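Local coordinates for fructokinase (Xylella fastidiosa Temecula1, PDB 3LJS), which probably phosphorylates fructose with ATP as phosphate donor, as a member of the PfkB family of carbohydrate kinases with a ribokinase-type fold, at residues A113-R118 and S139-D144; A130-A135 and Y270-Q275; N179-L184 and L201-N206; G303-T308 and L323-E328; F67-F72 and D80-T85. All coordinates share one frame; numbering follows the deposited sequence.

Contact 1: A113-R118 and S139-D144; sequences ADLLFR and SMTDAD
Leu115 and Thr141 form the close-packed end of this contact, where the loop after strand 103-108 meets the turn leading into helix 143-158. CD1 of Leu115 lies 3.7 Å from OG1 of Thr141, the two side chains crossing at about a right angle. That hydroxyl is already engaged with Asn138 O and Arg109 NH1, so the leucine methyl packs against a polar atom whose bonding is met elsewhere.

The other end is looser and wetter. The guanidinium of Arg118 sets one face against CB of Asp144, 3.4 Å from NH2, while OD1 of Asp144 makes a long salt bridge of 3.5 Å to the same NH2. Guanidinium and carboxylate planes stand 75° apart, so this is no flat, two-pronged pairing. Within its own loop Arg118 NH1 donates to Leu115 O at 2.9 Å and to Phe117 O at 2.8 Å, which fixes the rotation of the group. A water lies in the guanidinium plane, accepting from NH2 and donating to Leu115 O and Asp142 OD1. Asp142 OD2 meanwhile caps helix 143-158 at Ile145 N. The arginine charge is thus probably shared between loop carbonyls, water and Asp144, with direct ion pairing a modest part of it.

Contact 2: A130-A135 and Y270-Q275; sequences ALIFHA and YTFAQQ
Ile132 and Phe272 meet where helix 262-275 packs on the central sheet of the ribokinase-like alpha/beta fold. Strand 130-136 runs within that sheet, parallel to its neighbours 6-10 and 162-166, and the helix covers one of its faces. All four touching residues are buried.

Hydrogen bonding stays within each element or passes to other partners. Leu131 and Ile132 pair through the backbone with the neighbouring strands, while Gln274 N bonds to Tyr270 O along the helix.

The contact between the segments is apolar. Leu131, where the chain turns a corner, and Ile132 after it both point their side chains at the helix. With CG1 beside its backbone N (chi1 -57°) and the chain extended beyond it, Ile132 delivers CD1 to the helix, 3.7 Å from CB of Phe272. The two side chains cross at about a right angle, and the methyl sits at the edge of the phenyl ring, near its plane. The same CD1 is 4.4 Å from CB of Ala273, so one methyl touches two successive helical residues. Around them, Ile7 of strand 6-10 touches both Ile132 and Ala273, and Phe285 meets the Phe272 ring edge-to-face. Beside the isoleucine, Leu131 leans on the helix backbone itself: its CD2 approaches CA of Ala273 at 3.8 Å and CB of the same residue at 4.3 Å.

Contact 3: N179-L184 and L201-N206; sequences NPASRL and LDYLAN
The N-terminal end of helix 181-189 and the side of helix 198-207 face each other here, two helices linked by strand 193-197 of the central sheet. Tyr203 carries the contact. With its CG anti to the backbone N (chi1 167°), the ring reaches across from helix 198-207 and places its hydroxyl against the first turn of the other helix. OH lies 3.5 Å from CG of Pro180 and 3.8 Å from CB of Ala181. Deeper in, CD1 of Leu184 meets CE2 of Tyr203 at 3.8 Å, the leucine crossing the tyrosine at about a right angle.

Polar work at this helix start is done locally. Asn179 OD1 accepts from Ala181 N at 2.9 Å, with an N-H...O angle of 150°, a capping bond made inside the segment. The Tyr203 hydroxyl comes within 3.5 Å of the same Ala181 N, but the angle is too poor for a hydrogen bond. Phe169 also packs on Pro180 and meets the tyrosine ring, its plane inclined by about 45°. The two helices are therefore joined across this surface contact by van der Waals packing, with the tyrosine oxygen lying beside a backbone N-H that the asparagine has already taken.

Contact 4: G303-T308 and L323-E328; sequences GALAVT and LSLIQE
Glu328 N donates to Ser324 O at 2.8 Å, a backbone bond in the last turn of helix 319-328, the helix that turns Leu325 toward the end of helix 289-305. Between them the chain runs through strands 307-308 and 313-315, so the contact brings together two helices joined through a short two-stranded antiparallel sheet, at the C-terminal end of this PfkB-family fold. The side chain of Ser324 is held within its own helix, OG bonding to Ser320 O.

Across the contact everything is apolar. Leu305, the last residue of its helix, and Leu325 slide past each other in opposite directions, overlapping along their branches. CD2 of Leu325 enters beside the Leu305 branch point, 3.7 Å from CG, and lies 4.0 Å from CD1 of Leu305. The Leu325 chain reaches inward with CG anti to the backbone N (chi1 171°), which brings this methyl across to its partner.

Leu305 also touches Pro317, while Phe250 packs on both Ala304 and Leu325 and so adds an aromatic surface shared by the two helices. At the margin of the leucine pair, Ala304 CB makes a lighter touch on CD2 of Leu325, at 4.4 Å.

Contact 5: F67-F72 and D80-T85; sequences FLFDSF and DGIVRT
Ile82 and Phe72 meet inside the beta-alpha-beta crossover formed by strand 53-60, helix 63-75 and strand 82-85, the last being an outer strand of the central sheet within this chain. The axis of segment 67-72 passes 11.1 Å from that of strand 82-85 and runs nearly antiparallel to it (166°).

The apolar part converges on one methyl. CD1 of Ile82 approaches CD2 of Phe72 at 3.8 Å and CD1 of Phe69 at 4.1 Å, touching two rings that are about one helical turn apart. The isoleucine crosses each phenyl group obliquely. Phe72 in turn stacks on Phe55 of strand 53-60, which ties the helix to the neighbouring strand as well.

The cationic part belongs to Arg84, two residues on from Ile82 along the strand. Its chain bends at chi2 and again at chi3 (-74°), folding the guanidinium back beside Phe69 with the group and ring planes only 18° apart. The charge itself is met by Asp66, just before this part of the helix, through a salt bridge from NH2, which also donates to Gly60 O. These bonds hold the guanidinium near the helix while it rests beside the aromatic ring. NH1 of Arg84 comes to 3.9 Å from CD1 of Phe69 and to 4.1 Å from its CG.

How the contacts relate
Contact 2 is the fully buried one, joining helix 262-275 to an inner strand of the central sheet by aliphatic and aromatic packing. Contact 5 reaches the same sheet at its outer strand 82-85, where an arginine joins the apolar side chains. Contacts 3 and 4 are surface contacts between helices, on opposite sides of the chain's centre from each other; both are carried by van der Waals touches. Contact 1, partly buried, differs in its salt bridge and water. It packs on contact 5 through Phe117 and Val83, and is linked to contact 3 by a probable, weak hydrogen bond from Arg183 NH1 to Met140 O.

Contact 1: A113-R118 and S139-D144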
# COMPACT_ATOMS: atom_id res chain seq x y z
N ALA B 113 -6.55 -8.58 -0.37
CA ALA B 113 -7.05 -9.78 0.30
C ALA B 113 -8.57 -9.92 0.31
O ALA B 113 -9.09 -11.00 0.01
CB ALA B 113 -6.51 -9.83 1.72
N ASP B 114 -9.28 -8.85 0.64
CA ASP B 114 -10.74 -8.92 0.73
C ASP B 114 -11.43 -9.32 -0.58
O ASP B 114 -12.54 -9.86 -0.56
CB ASP B 114 -11.33 -7.60 1.26
CG ASP B 114 -11.36 -6.51 0.20
OD1 ASP B 114 -10.34 -5.79 0.03
OD2 ASP B 114 -12.40 -6.38 -0.47
N LEU B 115 -10.76 -9.06 -1.70
CA LEU B 115 -11.31 -9.39 -3.02
C LEU B 115 -11.25 -10.89 -3.34
O LEU B 115 -11.86 -11.34 -4.30
CB LEU B 115 -10.53 -8.65 -4.11
CG LEU B 115 -10.97 -7.29 -4.67
CD1 LEU B 115 -12.29 -6.85 -4.09
CD2 LEU B 115 -9.88 -6.28 -4.40
N LEU B 116 -10.51 -11.65 -2.54
CA LEU B 116 -10.34 -13.08 -2.79
C LEU B 116 -11.29 -14.01 -2.05
O LEU B 116 -11.16 -15.23 -2.14
CB LEU B 116 -8.89 -13.47 -2.50
CG LEU B 116 -7.86 -13.41 -3.64
CD1 LEU B 116 -8.29 -12.47 -4.74
CD2 LEU B 116 -6.52 -13.00 -3.06
N PHE B 117 -12.25 -13.45 -1.33
CA PHE B 117 -13.22 -14.27 -0.62
C PHE B 117 -14.07 -14.96 -1.69
O PHE B 117 -14.51 -14.32 -2.64
CB PHE B 117 -14.13 -13.39 0.26
CG PHE B 117 -15.00 -14.17 1.21
CD1 PHE B 117 -14.66 -14.27 2.56
CD2 PHE B 117 -16.16 -14.79 0.76
CE1 PHE B 117 -15.48 -14.98 3.45
CE2 PHE B 117 -16.98 -15.51 1.64
CZ PHE B 117 -16.64 -15.60 2.99
N ARG B 118 -14.29 -16.26 -1.56
CA ARG B 118 -15.09 -16.99 -2.53
C ARG B 118 -16.24 -17.70 -1.83
O ARG B 118 -16.22 -17.87 -0.61
CB ARG B 118 -14.22 -18.00 -3.30
CG ARG B 118 -13.21 -17.34 -4.26
CD ARG B 118 -13.91 -16.52 -5.35
NE ARG B 118 -12.98 -15.76 -6.18
CZ ARG B 118 -12.67 -14.48 -6.01
NH1 ARG B 118 -13.22 -13.77 -5.03
NH2 ARG B 118 -11.78 -13.90 -6.81
N SER B 139 -17.69 -4.62 -2.48
CA SER B 139 -17.41 -6.04 -2.69
C SER B 139 -18.03 -6.49 -4.02
O SER B 139 -18.36 -7.66 -4.21
CB SER B 139 -17.96 -6.88 -1.53
OG SER B 139 -19.37 -6.77 -1.42
N MSE B 140 -18.18 -5.54 -4.94
CA MSE B 140 -18.73 -5.82 -6.27
C MSE B 140 -17.85 -5.19 -7.35
O MSE B 140 -18.24 -5.12 -8.52
CB MSE B 140 -20.14 -5.23 -6.40
CG MSE B 140 -21.18 -5.83 -5.47
SE MSE B 140 -22.91 -4.93 -5.62
CE MSE B 140 -23.82 -5.90 -4.20
N THR B 141 -16.66 -4.75 -6.96
CA THR B 141 -15.74 -4.08 -7.89
C THR B 141 -15.16 -4.93 -9.03
O THR B 141 -14.59 -4.39 -9.98
CB THR B 141 -14.61 -3.38 -7.11
OG1 THR B 141 -14.02 -4.30 -6.19
CG2 THR B 141 -15.17 -2.19 -6.34
N ASP B 142 -15.28 -6.25 -8.92
CA ASP B 142 -14.83 -7.14 -9.99
C ASP B 142 -15.86 -8.26 -10.08
O ASP B 142 -16.61 -8.49 -9.13
CB ASP B 142 -13.39 -7.65 -9.76
CG ASP B 142 -13.31 -8.86 -8.84
OD1 ASP B 142 -12.25 -9.03 -8.20
OD2 ASP B 142 -14.27 -9.66 -8.77
N ALA B 143 -15.92 -8.94 -11.23
CA ALA B 143 -16.90 -10.00 -11.46
C ALA B 143 -16.97 -11.11 -10.42
O ALA B 143 -18.06 -11.50 -10.00
CB ALA B 143 -16.67 -10.62 -12.85
N ASP B 144 -15.81 -11.62 -10.00
CA ASP B 144 -15.77 -12.70 -9.02
C ASP B 144 -16.32 -12.33 -7.64
O ASP B 144 -17.17 -13.04 -7.10
CB ASP B 144 -14.34 -13.23 -8.88
CG ASP B 144 -13.86 -13.98 -10.11
OD1 ASP B 144 -12.69 -14.40 -10.12
OD2 ASP B 144 -14.65 -14.15 -11.06
O HOH W 1 -11.31 -11.01 -6.98

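Contact 2: A130-A135 and Y270-Q275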
# COMPACT_ATOMS: atom_id res chain seq x y z
N ALA B 130 -27.98 -16.10 11.46
CA ALA B 130 -28.16 -14.73 11.00
C ALA B 130 -29.61 -14.27 10.82
O ALA B 130 -30.44 -14.97 10.25
CB ALA B 130 -27.40 -14.50 9.71
N LEU B 131 -29.89 -13.07 11.31
CA LEU B 131 -31.20 -12.47 11.16
C LEU B 131 -31.07 -11.37 10.10
O LEU B 131 -32.05 -11.00 9.45
CB LEU B 131 -31.68 -11.87 12.48
CG LEU B 131 -32.99 -11.06 12.44
CD1 LEU B 131 -34.10 -11.90 11.83
CD2 LEU B 131 -33.36 -10.62 13.85
N ILE B 132 -29.85 -10.88 9.93
CA ILE B 132 -29.55 -9.82 8.96
C ILE B 132 -28.22 -10.07 8.25
O ILE B 132 -27.27 -10.55 8.87
CB ILE B 132 -29.47 -8.43 9.66
CG1 ILE B 132 -30.78 -8.14 10.39
CG2 ILE B 132 -29.19 -7.33 8.62
CD1 ILE B 132 -30.77 -6.83 11.16
N PHE B 133 -28.17 -9.77 6.96
CA PHE B 133 -26.95 -9.91 6.15
C PHE B 133 -26.75 -8.53 5.54
O PHE B 133 -27.59 -8.06 4.76
CB PHE B 133 -27.15 -10.95 5.04
CG PHE B 133 -25.94 -11.13 4.13
CD1 PHE B 133 -24.97 -12.08 4.42
CD2 PHE B 133 -25.80 -10.35 2.98
CE1 PHE B 133 -23.88 -12.28 3.58
CE2 PHE B 133 -24.70 -10.54 2.12
CZ PHE B 133 -23.74 -11.50 2.42
N HIS B 134 -25.66 -7.87 5.88
CA HIS B 134 -25.40 -6.53 5.35
C HIS B 134 -24.20 -6.48 4.43
O HIS B 134 -23.15 -7.03 4.76
CB HIS B 134 -25.19 -5.53 6.50
CG HIS B 134 -24.99 -4.12 6.02
ND1 HIS B 134 -23.74 -3.53 5.96
CD2 HIS B 134 -25.86 -3.21 5.53
CE1 HIS B 134 -23.86 -2.32 5.44
NE2 HIS B 134 -25.13 -2.10 5.17
N ALA B 135 -24.35 -5.82 3.29
CA ALA B 135 -23.26 -5.70 2.32
C ALA B 135 -23.26 -4.31 1.68
O ALA B 135 -24.23 -3.56 1.80
CB ALA B 135 -23.41 -6.76 1.24
N TYR B 270 -28.91 -2.84 14.38
CA TYR B 270 -28.89 -3.26 15.78
C TYR B 270 -30.33 -3.28 16.32
O TYR B 270 -30.74 -4.24 16.96
CB TYR B 270 -28.06 -2.29 16.63
CG TYR B 270 -28.33 -2.43 18.12
CD1 TYR B 270 -27.74 -3.45 18.87
CD2 TYR B 270 -29.22 -1.58 18.76
CE1 TYR B 270 -28.05 -3.62 20.23
CE2 TYR B 270 -29.54 -1.74 20.10
CZ TYR B 270 -28.95 -2.76 20.83
OH TYR B 270 -29.30 -2.92 22.16
N THR B 271 -31.07 -2.20 16.06
CA THR B 271 -32.44 -2.11 16.54
C THR B 271 -33.35 -3.16 15.91
O THR B 271 -34.19 -3.75 16.60
CB THR B 271 -33.03 -0.70 16.30
OG1 THR B 271 -32.17 0.28 16.90
CG2 THR B 271 -34.40 -0.59 16.95
N PHE B 272 -33.17 -3.40 14.61
CA PHE B 272 -33.96 -4.40 13.90
C PHE B 272 -33.80 -5.76 14.58
O PHE B 272 -34.78 -6.45 14.86
CB PHE B 272 -33.47 -4.57 12.45
CG PHE B 272 -33.88 -3.47 11.50
CD1 PHE B 272 -34.75 -2.46 11.90
CD2 PHE B 272 -33.38 -3.46 10.20
CE1 PHE B 272 -35.12 -1.45 11.00
CE2 PHE B 272 -33.74 -2.46 9.30
CZ PHE B 272 -34.61 -1.45 9.70
N ALA B 273 -32.55 -6.14 14.84
CA ALA B 273 -32.25 -7.42 15.46
C ALA B 273 -32.82 -7.53 16.87
O ALA B 273 -33.19 -8.62 17.30
CB ALA B 273 -30.74 -7.64 15.48
N GLN B 274 -32.88 -6.42 17.59
CA GLN B 274 -33.42 -6.42 18.95
C GLN B 274 -34.95 -6.55 18.94
O GLN B 274 -35.52 -7.30 19.74
CB GLN B 274 -33.05 -5.12 19.68
CG GLN B 274 -31.58 -4.96 20.04
CD GLN B 274 -31.08 -5.98 21.06
OE1 GLN B 274 -31.72 -6.20 22.09
NE2 GLN B 274 -29.94 -6.59 20.78
N GLN B 275 -35.60 -5.84 18.02
CA GLN B 275 -37.06 -5.83 17.95
C GLN B 275 -37.77 -6.88 17.11
O GLN B 275 -38.91 -7.24 17.41
CB GLN B 275 -37.52 -4.44 17.51
CG GLN B 275 -36.97 -3.31 18.37
CD GLN B 275 -37.48 -1.95 17.95
OE1 GLN B 275 -37.44 -1.61 16.77
NE2 GLN B 275 -37.94 -1.17 18.92

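Contact 3: N179-L184 and L201-N206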
# COMPACT_ATOMS: atom_id res chain seq x y z
N ASN B 179 -18.83 -0.08 -16.76
CA ASN B 179 -20.08 0.48 -16.24
C ASN B 179 -20.60 -0.37 -15.09
O ASN B 179 -21.04 -1.50 -15.29
CB ASN B 179 -21.14 0.52 -17.34
CG ASN B 179 -22.35 1.36 -16.96
OD1 ASN B 179 -22.72 1.44 -15.79
ND2 ASN B 179 -22.97 1.99 -17.95
N PRO B 180 -20.54 0.16 -13.86
CA PRO B 180 -21.00 -0.55 -12.66
C PRO B 180 -22.52 -0.65 -12.49
O PRO B 180 -23.01 -1.42 -11.66
CB PRO B 180 -20.35 0.23 -11.53
CG PRO B 180 -20.32 1.63 -12.07
CD PRO B 180 -19.87 1.43 -13.50
N ALA B 181 -23.26 0.11 -13.29
CA ALA B 181 -24.72 0.13 -13.21
C ALA B 181 -25.36 -1.25 -13.08
O ALA B 181 -26.19 -1.47 -12.20
CB ALA B 181 -25.29 0.85 -14.44
N SER B 182 -24.97 -2.17 -13.95
CA SER B 182 -25.51 -3.52 -13.95
C SER B 182 -25.44 -4.23 -12.59
O SER B 182 -26.44 -4.77 -12.11
CB SER B 182 -24.79 -4.36 -15.00
OG SER B 182 -25.34 -5.66 -15.06
N ARG B 183 -24.26 -4.24 -11.98
CA ARG B 183 -24.09 -4.90 -10.69
C ARG B 183 -24.84 -4.18 -9.58
O ARG B 183 -25.44 -4.82 -8.71
CB ARG B 183 -22.61 -5.00 -10.33
CG ARG B 183 -21.85 -5.98 -11.19
CD ARG B 183 -20.38 -5.85 -10.95
NE ARG B 183 -19.61 -6.60 -11.94
CZ ARG B 183 -18.32 -6.42 -12.17
NH1 ARG B 183 -17.64 -5.52 -11.47
NH2 ARG B 183 -17.71 -7.13 -13.11
N LEU B 184 -24.81 -2.86 -9.60
CA LEU B 184 -25.50 -2.08 -8.58
C LEU B 184 -26.99 -2.41 -8.60
O LEU B 184 -27.59 -2.65 -7.56
CB LEU B 184 -25.27 -0.59 -8.80
CG LEU B 184 -23.80 -0.15 -8.70
CD1 LEU B 184 -23.68 1.35 -8.94
CD2 LEU B 184 -23.26 -0.52 -7.32
N LEU B 201 -28.82 8.30 -5.87
CA LEU B 201 -30.18 8.25 -6.39
C LEU B 201 -30.19 8.95 -7.76
O LEU B 201 -30.83 8.48 -8.70
CB LEU B 201 -31.14 8.94 -5.42
CG LEU B 201 -32.62 9.03 -5.80
CD1 LEU B 201 -33.17 7.65 -6.15
CD2 LEU B 201 -33.40 9.64 -4.64
N ASP B 202 -29.46 10.06 -7.86
CA ASP B 202 -29.39 10.80 -9.11
C ASP B 202 -28.66 9.96 -10.15
O ASP B 202 -29.08 9.88 -11.31
CB ASP B 202 -28.65 12.13 -8.90
CG ASP B 202 -29.41 13.08 -8.00
OD1 ASP B 202 -30.65 13.16 -8.14
OD2 ASP B 202 -28.77 13.75 -7.16
N TYR B 203 -27.56 9.34 -9.74
CA TYR B 203 -26.78 8.48 -10.62
C TYR B 203 -27.67 7.39 -11.20
O TYR B 203 -27.70 7.18 -12.41
CB TYR B 203 -25.63 7.83 -9.84
CG TYR B 203 -24.96 6.69 -10.58
CD1 TYR B 203 -24.01 6.93 -11.57
CD2 TYR B 203 -25.31 5.37 -10.31
CE1 TYR B 203 -23.42 5.88 -12.27
CE2 TYR B 203 -24.73 4.31 -11.01
CZ TYR B 203 -23.79 4.58 -11.99
OH TYR B 203 -23.23 3.53 -12.69
N LEU B 204 -28.41 6.71 -10.33
CA LEU B 204 -29.30 5.64 -10.75
C LEU B 204 -30.40 6.14 -11.68
O LEU B 204 -30.77 5.46 -12.64
CB LEU B 204 -29.91 4.96 -9.53
CG LEU B 204 -28.89 4.19 -8.67
CD1 LEU B 204 -29.50 3.80 -7.33
CD2 LEU B 204 -28.42 2.96 -9.44
N ALA B 205 -30.91 7.34 -11.41
CA ALA B 205 -31.96 7.91 -12.24
C ALA B 205 -31.40 8.15 -13.64
O ALA B 205 -32.07 7.89 -14.64
CB ALA B 205 -32.44 9.23 -11.64
N ASN B 206 -30.16 8.62 -13.70
CA ASN B 206 -29.51 8.87 -14.97
C ASN B 206 -29.35 7.59 -15.78
O ASN B 206 -29.55 7.60 -17.00
CB ASN B 206 -28.14 9.53 -14.76
CG ASN B 206 -28.25 10.92 -14.16
OD1 ASN B 206 -29.02 11.76 -14.64
ND2 ASN B 206 -27.47 11.18 -13.11

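Contact 4: G303-T308 and L323-E328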
# COMPACT_ATOMS: atom_id res chain seq x y z
N GLY B 303 -25.44 7.70 14.74
CA GLY B 303 -24.63 8.40 13.76
C GLY B 303 -24.12 9.73 14.28
O GLY B 303 -23.00 10.13 13.98
N ALA B 304 -24.95 10.42 15.06
CA ALA B 304 -24.57 11.72 15.60
C ALA B 304 -23.49 11.62 16.67
O ALA B 304 -22.68 12.54 16.83
CB ALA B 304 -25.81 12.42 16.17
N LEU B 305 -23.47 10.51 17.41
CA LEU B 305 -22.49 10.32 18.48
C LEU B 305 -21.17 9.72 18.02
O LEU B 305 -20.14 9.88 18.70
CB LEU B 305 -23.08 9.45 19.58
CG LEU B 305 -24.17 10.08 20.46
CD1 LEU B 305 -24.86 9.00 21.29
CD2 LEU B 305 -23.53 11.13 21.36
N ALA B 306 -21.18 9.02 16.89
CA ALA B 306 -19.97 8.40 16.36
C ALA B 306 -18.94 9.48 16.05
O ALA B 306 -19.29 10.54 15.54
CB ALA B 306 -20.29 7.61 15.09
N VAL B 307 -17.68 9.21 16.37
CA VAL B 307 -16.61 10.17 16.12
C VAL B 307 -15.73 9.73 14.95
O VAL B 307 -15.30 8.58 14.89
CB VAL B 307 -15.72 10.34 17.36
CG1 VAL B 307 -14.54 11.26 17.03
CG2 VAL B 307 -16.54 10.90 18.51
N THR B 308 -15.48 10.65 14.02
CA THR B 308 -14.65 10.37 12.85
C THR B 308 -13.48 11.33 12.75
O THR B 308 -13.53 12.46 13.25
CB THR B 308 -15.47 10.48 11.55
OG1 THR B 308 -16.10 11.77 11.49
CG2 THR B 308 -16.53 9.39 11.48
N LEU B 323 -29.06 6.21 24.09
CA LEU B 323 -30.35 6.42 24.74
C LEU B 323 -30.37 7.73 25.53
O LEU B 323 -31.40 8.41 25.58
CB LEU B 323 -30.69 5.23 25.66
CG LEU B 323 -30.92 3.90 24.93
CD1 LEU B 323 -31.21 2.79 25.93
CD2 LEU B 323 -32.09 4.05 23.95
N SER B 324 -29.24 8.11 26.13
CA SER B 324 -29.18 9.36 26.89
C SER B 324 -29.36 10.55 25.96
O SER B 324 -30.04 11.51 26.32
CB SER B 324 -27.84 9.51 27.62
OG SER B 324 -27.71 8.54 28.64
N LEU B 325 -28.76 10.48 24.78
CA LEU B 325 -28.89 11.58 23.82
C LEU B 325 -30.34 11.74 23.40
O LEU B 325 -30.87 12.85 23.34
CB LEU B 325 -28.03 11.32 22.57
CG LEU B 325 -28.28 12.30 21.42
CD1 LEU B 325 -28.00 13.72 21.87
CD2 LEU B 325 -27.40 11.93 20.23
N ILE B 326 -30.99 10.62 23.10
CA ILE B 326 -32.39 10.65 22.68
C ILE B 326 -33.28 11.17 23.82
O ILE B 326 -34.20 11.95 23.59
CB ILE B 326 -32.88 9.25 22.28
CG1 ILE B 326 -32.06 8.76 21.08
CG2 ILE B 326 -34.36 9.30 21.94
CD1 ILE B 326 -32.32 7.30 20.73
N GLN B 327 -32.99 10.72 25.03
CA GLN B 327 -33.75 11.14 26.21
C GLN B 327 -33.57 12.64 26.45
O GLN B 327 -34.55 13.36 26.65
CB GLN B 327 -33.27 10.35 27.44
CG GLN B 327 -33.90 10.76 28.77
CD GLN B 327 -35.40 10.57 28.82
OE1 GLN B 327 -35.95 9.68 28.16
NE2 GLN B 327 -36.07 11.39 29.61
N GLU B 328 -32.32 13.10 26.42
CA GLU B 328 -32.01 14.51 26.63
C GLU B 328 -32.60 15.40 25.55
O GLU B 328 -33.37 16.31 25.84
CB GLU B 328 -30.49 14.72 26.66
CG GLU B 328 -29.83 14.15 27.89
CD GLU B 328 -30.50 14.63 29.16
OE1 GLU B 328 -30.48 15.85 29.41
OE2 GLU B 328 -31.05 13.78 29.89

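Contact 5: F67-F72 and D80-T85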
# COMPACT_ATOMS: atom_id res chain seq x y z
N PHE B 67 -3.97 -6.76 12.60
CA PHE B 67 -4.50 -5.59 13.28
C PHE B 67 -6.02 -5.55 13.20
O PHE B 67 -6.70 -5.25 14.18
CB PHE B 67 -3.94 -4.31 12.66
CG PHE B 67 -4.57 -3.05 13.20
CD1 PHE B 67 -4.36 -2.66 14.52
CD2 PHE B 67 -5.35 -2.25 12.38
CE1 PHE B 67 -4.92 -1.48 15.01
CE2 PHE B 67 -5.92 -1.07 12.86
CZ PHE B 67 -5.70 -0.69 14.17
N LEU B 68 -6.54 -5.83 12.01
CA LEU B 68 -7.98 -5.83 11.81
C LEU B 68 -8.63 -6.97 12.59
O LEU B 68 -9.67 -6.79 13.22
CB LEU B 68 -8.29 -5.95 10.31
CG LEU B 68 -7.89 -4.72 9.49
CD1 LEU B 68 -8.06 -5.00 8.01
CD2 LEU B 68 -8.74 -3.53 9.91
N PHE B 69 -8.02 -8.15 12.55
CA PHE B 69 -8.56 -9.29 13.27
C PHE B 69 -8.67 -9.01 14.76
O PHE B 69 -9.71 -9.26 15.38
CB PHE B 69 -7.67 -10.52 13.07
CG PHE B 69 -8.25 -11.78 13.66
CD1 PHE B 69 -9.04 -12.63 12.90
CD2 PHE B 69 -8.02 -12.10 14.99
CE1 PHE B 69 -9.60 -13.78 13.45
CE2 PHE B 69 -8.57 -13.26 15.56
CZ PHE B 69 -9.37 -14.09 14.79
N ASP B 70 -7.59 -8.49 15.35
CA ASP B 70 -7.57 -8.17 16.77
C ASP B 70 -8.53 -7.05 17.11
O ASP B 70 -9.17 -7.07 18.17
CB ASP B 70 -6.16 -7.79 17.23
CG ASP B 70 -5.16 -8.93 17.07
OD1 ASP B 70 -5.55 -10.10 17.28
OD2 ASP B 70 -3.99 -8.66 16.74
N SER B 71 -8.64 -6.06 16.22
CA SER B 71 -9.56 -4.94 16.44
C SER B 71 -10.99 -5.47 16.54
O SER B 71 -11.77 -5.02 17.38
CB SER B 71 -9.46 -3.92 15.30
OG SER B 71 -8.18 -3.30 15.29
N PHE B 72 -11.33 -6.43 15.67
CA PHE B 72 -12.67 -7.02 15.69
C PHE B 72 -12.90 -7.77 17.00
O PHE B 72 -13.94 -7.62 17.63
CB PHE B 72 -12.84 -8.00 14.52
CG PHE B 72 -13.15 -7.33 13.19
CD1 PHE B 72 -14.14 -6.36 13.10
CD2 PHE B 72 -12.47 -7.71 12.04
CE1 PHE B 72 -14.46 -5.77 11.85
CE2 PHE B 72 -12.77 -7.13 10.79
CZ PHE B 72 -13.77 -6.16 10.70
N ASP B 80 -15.34 -15.86 13.82
CA ASP B 80 -15.39 -17.21 13.24
C ASP B 80 -15.52 -17.26 11.72
O ASP B 80 -15.03 -18.19 11.09
CB ASP B 80 -16.54 -18.03 13.83
CG ASP B 80 -16.56 -18.02 15.33
OD1 ASP B 80 -15.47 -17.95 15.94
OD2 ASP B 80 -17.67 -18.09 15.91
N GLY B 81 -16.18 -16.26 11.14
CA GLY B 81 -16.38 -16.25 9.70
C GLY B 81 -15.28 -15.57 8.90
O GLY B 81 -15.41 -15.42 7.69
N ILE B 82 -14.22 -15.16 9.57
CA ILE B 82 -13.11 -14.51 8.87
C ILE B 82 -12.15 -15.56 8.33
O ILE B 82 -11.83 -16.52 9.03
CB ILE B 82 -12.32 -13.56 9.81
CG1 ILE B 82 -13.19 -12.36 10.19
CG2 ILE B 82 -11.05 -13.08 9.12
CD1 ILE B 82 -12.52 -11.42 11.19
N VAL B 83 -11.70 -15.39 7.09
CA VAL B 83 -10.73 -16.31 6.51
C VAL B 83 -9.50 -15.48 6.16
O VAL B 83 -9.59 -14.26 6.05
CB VAL B 83 -11.27 -17.02 5.25
CG1 VAL B 83 -12.35 -18.02 5.65
CG2 VAL B 83 -11.80 -16.01 4.26
N ARG B 84 -8.36 -16.14 6.00
CA ARG B 84 -7.12 -15.43 5.71
C ARG B 84 -6.45 -15.86 4.41
O ARG B 84 -6.70 -16.95 3.90
CB ARG B 84 -6.13 -15.64 6.86
CG ARG B 84 -6.70 -15.40 8.26
CD ARG B 84 -7.11 -13.95 8.47
NE ARG B 84 -5.97 -13.06 8.65
CZ ARG B 84 -5.36 -12.84 9.80
NH1 ARG B 84 -5.77 -13.44 10.91
NH2 ARG B 84 -4.33 -12.00 9.86
N THR B 85 -5.59 -14.99 3.88
CA THR B 85 -4.86 -15.29 2.66
C THR B 85 -3.52 -14.58 2.61
O THR B 85 -3.37 -13.46 3.12
CB THR B 85 -5.66 -14.91 1.41
OG1 THR B 85 -4.89 -15.27 0.25
CG2 THR B 85 -5.95 -13.42 1.38